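Local structure of ActII protein (Streptomyces coelicolor, 2OPT) at residues V67-V79 against G113-L126. The protein is a TetR-family transcriptional repressor that probably binds DNA through a helix-turn-helix motif and recognises actinorhodin and its biosynthetic precursor (S)-DNPA. Residues are numbered along the deposited sequence; the frame is centred on the assembly and turned at random. Where two conformers were deposited one is given.
Sequences VPEPEPGRWAEQV and GMERTMNLLRSGGL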
# COMPACT_ATOMS: atom_id res chain seq x y z
N VAL A 67 -20.34 5.35 -5.21
CA VAL A 67 -19.76 6.67 -5.28
C VAL A 67 -20.93 7.61 -5.46
O VAL A 67 -21.71 7.48 -6.41
CB VAL A 67 -18.78 6.80 -6.48
CG1 VAL A 67 -18.09 8.13 -6.41
CG2 VAL A 67 -17.75 5.66 -6.44
N PRO A 68 -21.14 8.53 -4.50
CA PRO A 68 -22.33 9.36 -4.60
C PRO A 68 -22.25 10.42 -5.66
O PRO A 68 -21.14 10.83 -6.10
CB PRO A 68 -22.41 9.99 -3.21
CG PRO A 68 -20.97 10.07 -2.79
CD PRO A 68 -20.37 8.80 -3.26
N GLU A 69 -23.42 10.85 -6.13
CA GLU A 69 -23.49 12.03 -6.99
C GLU A 69 -23.10 13.24 -6.14
O GLU A 69 -23.52 13.31 -4.97
CB GLU A 69 -24.92 12.16 -7.50
CG GLU A 69 -25.03 12.92 -8.83
CD GLU A 69 -24.26 12.23 -10.00
OE1 GLU A 69 -24.23 10.98 -10.08
OE2 GLU A 69 -23.72 12.94 -10.86
N PRO A 70 -22.29 14.16 -6.67
CA PRO A 70 -21.84 15.27 -5.79
C PRO A 70 -22.98 16.11 -5.16
O PRO A 70 -23.92 16.49 -5.85
CB PRO A 70 -21.00 16.13 -6.75
CG PRO A 70 -20.49 15.13 -7.74
CD PRO A 70 -21.62 14.23 -7.99
N GLU A 71 -22.90 16.34 -3.85
CA GLU A 71 -23.77 17.24 -3.11
C GLU A 71 -23.00 18.45 -2.58
O GLU A 71 -22.19 18.29 -1.65
CB GLU A 71 -24.40 16.52 -1.92
CG GLU A 71 -25.68 15.83 -2.23
CD GLU A 71 -26.03 14.83 -1.15
OE1 GLU A 71 -25.70 15.09 0.04
OE2 GLU A 71 -26.61 13.77 -1.51
N PRO A 72 -23.27 19.65 -3.14
CA PRO A 72 -22.63 20.90 -2.71
C PRO A 72 -22.63 21.06 -1.18
O PRO A 72 -23.66 20.85 -0.50
CB PRO A 72 -23.47 21.97 -3.39
CG PRO A 72 -23.93 21.30 -4.66
CD PRO A 72 -24.24 19.89 -4.23
N GLY A 73 -21.46 21.38 -0.64
CA GLY A 73 -21.34 21.53 0.79
C GLY A 73 -21.14 20.29 1.61
O GLY A 73 -20.95 20.40 2.82
N ARG A 74 -21.19 19.10 0.99
CA ARG A 74 -20.88 17.85 1.70
C ARG A 74 -19.67 17.13 1.16
O ARG A 74 -19.58 15.90 1.32
CB ARG A 74 -22.04 16.84 1.67
CG ARG A 74 -23.23 17.22 2.51
CD ARG A 74 -23.93 16.03 3.15
NE ARG A 74 -24.01 14.83 2.31
CZ ARG A 74 -23.50 13.65 2.64
NH1 ARG A 74 -23.63 12.64 1.82
NH2 ARG A 74 -22.87 13.45 3.80
N TRP A 75 -18.75 17.83 0.51
CA TRP A 75 -17.68 17.14 -0.23
C TRP A 75 -16.91 16.15 0.64
O TRP A 75 -16.80 14.97 0.31
CB TRP A 75 -16.74 18.14 -0.88
CG TRP A 75 -15.70 17.53 -1.79
CD1 TRP A 75 -15.89 17.19 -3.08
CD2 TRP A 75 -14.32 17.24 -1.49
NE1 TRP A 75 -14.72 16.67 -3.61
CE2 TRP A 75 -13.74 16.69 -2.66
CE3 TRP A 75 -13.52 17.35 -0.34
CZ2 TRP A 75 -12.39 16.28 -2.72
CZ3 TRP A 75 -12.21 16.93 -0.38
CH2 TRP A 75 -11.62 16.44 -1.58
N ALA A 76 -16.40 16.62 1.77
CA ALA A 76 -15.45 15.84 2.56
C ALA A 76 -16.08 14.54 3.08
O ALA A 76 -15.45 13.48 3.07
CB ALA A 76 -14.93 16.64 3.71
N GLU A 77 -17.32 14.63 3.57
CA GLU A 77 -18.00 13.47 4.06
C GLU A 77 -18.39 12.51 2.91
O GLU A 77 -18.48 11.33 3.12
CB GLU A 77 -19.21 13.91 4.88
CG GLU A 77 -18.82 14.68 6.15
CD GLU A 77 -18.12 13.79 7.21
OE1 GLU A 77 -18.72 12.77 7.63
OE2 GLU A 77 -16.99 14.12 7.64
N GLN A 78 -18.62 13.02 1.70
CA GLN A 78 -18.94 12.14 0.57
C GLN A 78 -17.71 11.32 0.13
O GLN A 78 -17.82 10.17 -0.29
CB GLN A 78 -19.48 12.95 -0.61
CG GLN A 78 -20.90 13.34 -0.46
CD GLN A 78 -21.51 13.82 -1.75
OE1 GLN A 78 -21.02 14.75 -2.39
NE2 GLN A 78 -22.65 13.25 -2.08
N VAL A 79 -16.53 11.95 0.18
CA VAL A 79 -15.28 11.23 -0.09
C VAL A 79 -15.09 10.16 0.98
O VAL A 79 -14.89 8.99 0.69
CB VAL A 79 -14.10 12.23 -0.17
CG1 VAL A 79 -12.81 11.51 -0.56
CG2 VAL A 79 -14.38 13.24 -1.26
N GLY A 113 -16.90 3.52 -11.92
CA GLY A 113 -16.57 3.92 -10.55
C GLY A 113 -15.52 5.02 -10.58
O GLY A 113 -15.57 5.94 -9.79
N MET A 114 -14.57 4.91 -11.49
CA MET A 114 -13.51 5.87 -11.58
C MET A 114 -14.03 7.20 -12.14
O MET A 114 -13.66 8.28 -11.67
CB MET A 114 -12.37 5.34 -12.46
CG MET A 114 -11.07 6.14 -12.19
SD MET A 114 -9.60 5.57 -13.09
CE MET A 114 -9.65 3.80 -12.77
N GLU A 115 -14.88 7.14 -13.15
CA GLU A 115 -15.53 8.34 -13.64
C GLU A 115 -16.26 9.10 -12.53
O GLU A 115 -16.15 10.30 -12.42
CB GLU A 115 -16.47 7.97 -14.78
CG GLU A 115 -17.23 9.14 -15.46
CD GLU A 115 -16.36 10.19 -16.07
OE1 GLU A 115 -15.25 9.91 -16.55
OE2 GLU A 115 -16.84 11.34 -16.12
N ARG A 116 -17.10 8.41 -11.78
CA ARG A 116 -17.82 9.01 -10.71
C ARG A 116 -16.90 9.54 -9.62
O ARG A 116 -17.11 10.65 -9.11
CB ARG A 116 -18.82 7.97 -10.16
CG ARG A 116 -19.90 7.61 -11.23
CD ARG A 116 -20.89 6.57 -10.70
NE ARG A 116 -21.66 7.16 -9.61
CZ ARG A 116 -22.70 7.97 -9.77
NH1 ARG A 116 -23.12 8.35 -11.00
NH2 ARG A 116 -23.33 8.45 -8.67
N THR A 117 -15.85 8.77 -9.28
CA THR A 117 -14.86 9.22 -8.31
C THR A 117 -14.23 10.53 -8.76
O THR A 117 -14.19 11.52 -8.01
CB THR A 117 -13.75 8.15 -8.13
OG1 THR A 117 -14.30 6.96 -7.54
CG2 THR A 117 -12.60 8.67 -7.22
N MET A 118 -13.74 10.57 -9.98
CA MET A 118 -13.13 11.77 -10.44
C MET A 118 -14.14 12.91 -10.53
O MET A 118 -13.79 14.04 -10.25
CB MET A 118 -12.52 11.54 -11.82
CG MET A 118 -11.33 10.61 -11.75
SD MET A 118 -10.02 11.23 -10.65
CE MET A 118 -9.26 9.70 -10.18
N ASN A 119 -15.38 12.62 -10.94
CA ASN A 119 -16.39 13.64 -10.91
C ASN A 119 -16.46 14.24 -9.51
O ASN A 119 -16.48 15.48 -9.36
CB ASN A 119 -17.77 13.11 -11.37
CG ASN A 119 -18.69 14.22 -11.84
OD1 ASN A 119 -18.29 15.09 -12.59
ND2 ASN A 119 -19.93 14.17 -11.42
N LEU A 120 -16.50 13.40 -8.47
CA LEU A 120 -16.65 13.90 -7.09
C LEU A 120 -15.45 14.73 -6.66
O LEU A 120 -15.59 15.80 -6.05
CB LEU A 120 -16.79 12.74 -6.11
CG LEU A 120 -17.12 13.02 -4.62
CD1 LEU A 120 -18.33 13.92 -4.44
CD2 LEU A 120 -17.30 11.72 -3.83
N LEU A 121 -14.26 14.22 -6.93
CA LEU A 121 -13.01 14.89 -6.55
C LEU A 121 -12.88 16.28 -7.17
O LEU A 121 -12.67 17.27 -6.48
CB LEU A 121 -11.79 14.02 -6.85
CG LEU A 121 -11.70 12.71 -6.02
CD1 LEU A 121 -10.66 11.73 -6.60
CD2 LEU A 121 -11.51 12.91 -4.51
N ARG A 122 -13.05 16.36 -8.48
CA ARG A 122 -13.10 17.65 -9.16
C ARG A 122 -14.19 18.61 -8.70
O ARG A 122 -13.99 19.83 -8.70
CB ARG A 122 -13.19 17.46 -10.68
CG ARG A 122 -12.03 16.67 -11.23
CD ARG A 122 -11.40 17.38 -12.38
NE ARG A 122 -12.05 16.95 -13.59
CZ ARG A 122 -11.99 17.56 -14.77
NH1 ARG A 122 -11.28 18.68 -14.94
NH2 ARG A 122 -12.68 17.02 -15.78
N SER A 123 -15.35 18.09 -8.36
CA SER A 123 -16.42 18.92 -7.86
C SER A 123 -16.00 19.67 -6.60
O SER A 123 -16.57 20.68 -6.27
CB SER A 123 -17.65 18.09 -7.58
OG SER A 123 -17.50 17.46 -6.33
N GLY A 124 -14.97 19.18 -5.90
CA GLY A 124 -14.46 19.86 -4.73
C GLY A 124 -13.39 20.89 -5.02
O GLY A 124 -12.72 21.38 -4.10
N GLY A 125 -13.21 21.23 -6.29
CA GLY A 125 -12.27 22.25 -6.69
C GLY A 125 -10.84 21.81 -6.80
O GLY A 125 -9.96 22.65 -6.93
N LEU A 126 -10.58 20.50 -6.75
CA LEU A 126 -9.22 19.97 -6.95
C LEU A 126 -8.75 20.12 -8.42
O LEU A 126 -9.45 19.64 -9.34
CB LEU A 126 -9.18 18.48 -6.52
CG LEU A 126 -9.05 18.11 -5.04
CD1 LEU A 126 -10.12 18.77 -4.21
CD2 LEU A 126 -9.12 16.60 -4.83
O HOH W 1 -19.84 11.21 -8.31
O HOH W 2 -21.17 11.48 -10.75
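Residues 67-70 run extended along helix 108-123, passing Arg116 with Val67 and Leu120 with Pro70, and a type II turn from Glu71 to Arg74 then leads into helix 75-92, whose first turn (residues 75-79) lies at 155° to residues 113-123, nearly antiparallel, in the all-helical C-terminal domain of this TetR-like regulator. At one end Arg116, its chain bent at chi3 (65°), grips the carbonyl O of Val67 side-on: NE and NH2 both reach that oxygen, NH2 at 2.9 Å, within the guanidinium plane. The same group forms a salt bridge with Glu69, whose OE1 lies 3.0 Å from Arg116 NH1, although the individual hydrogen bonds are weak. In the middle, Leu120 fits its two methyls among Pro68, Pro70, Gln78 and Val79. Trp75 closes the other end, its indole held between Val79 CG2 over one face and a CH-pi contact from Gly124 CA over the opposite face. Ile209 and Leu213 of helix 197-219 also touch this ring. Trp75 NE1 donates to Leu120 O at 2.7 Å from above the carbonyl plane. A leucine at Trp75 would probably leave Leu120 O without its indole donor and Gly124 without its CH-pi partner. Ser123 OG reaches Leu120 O from the opposite face of that carbonyl.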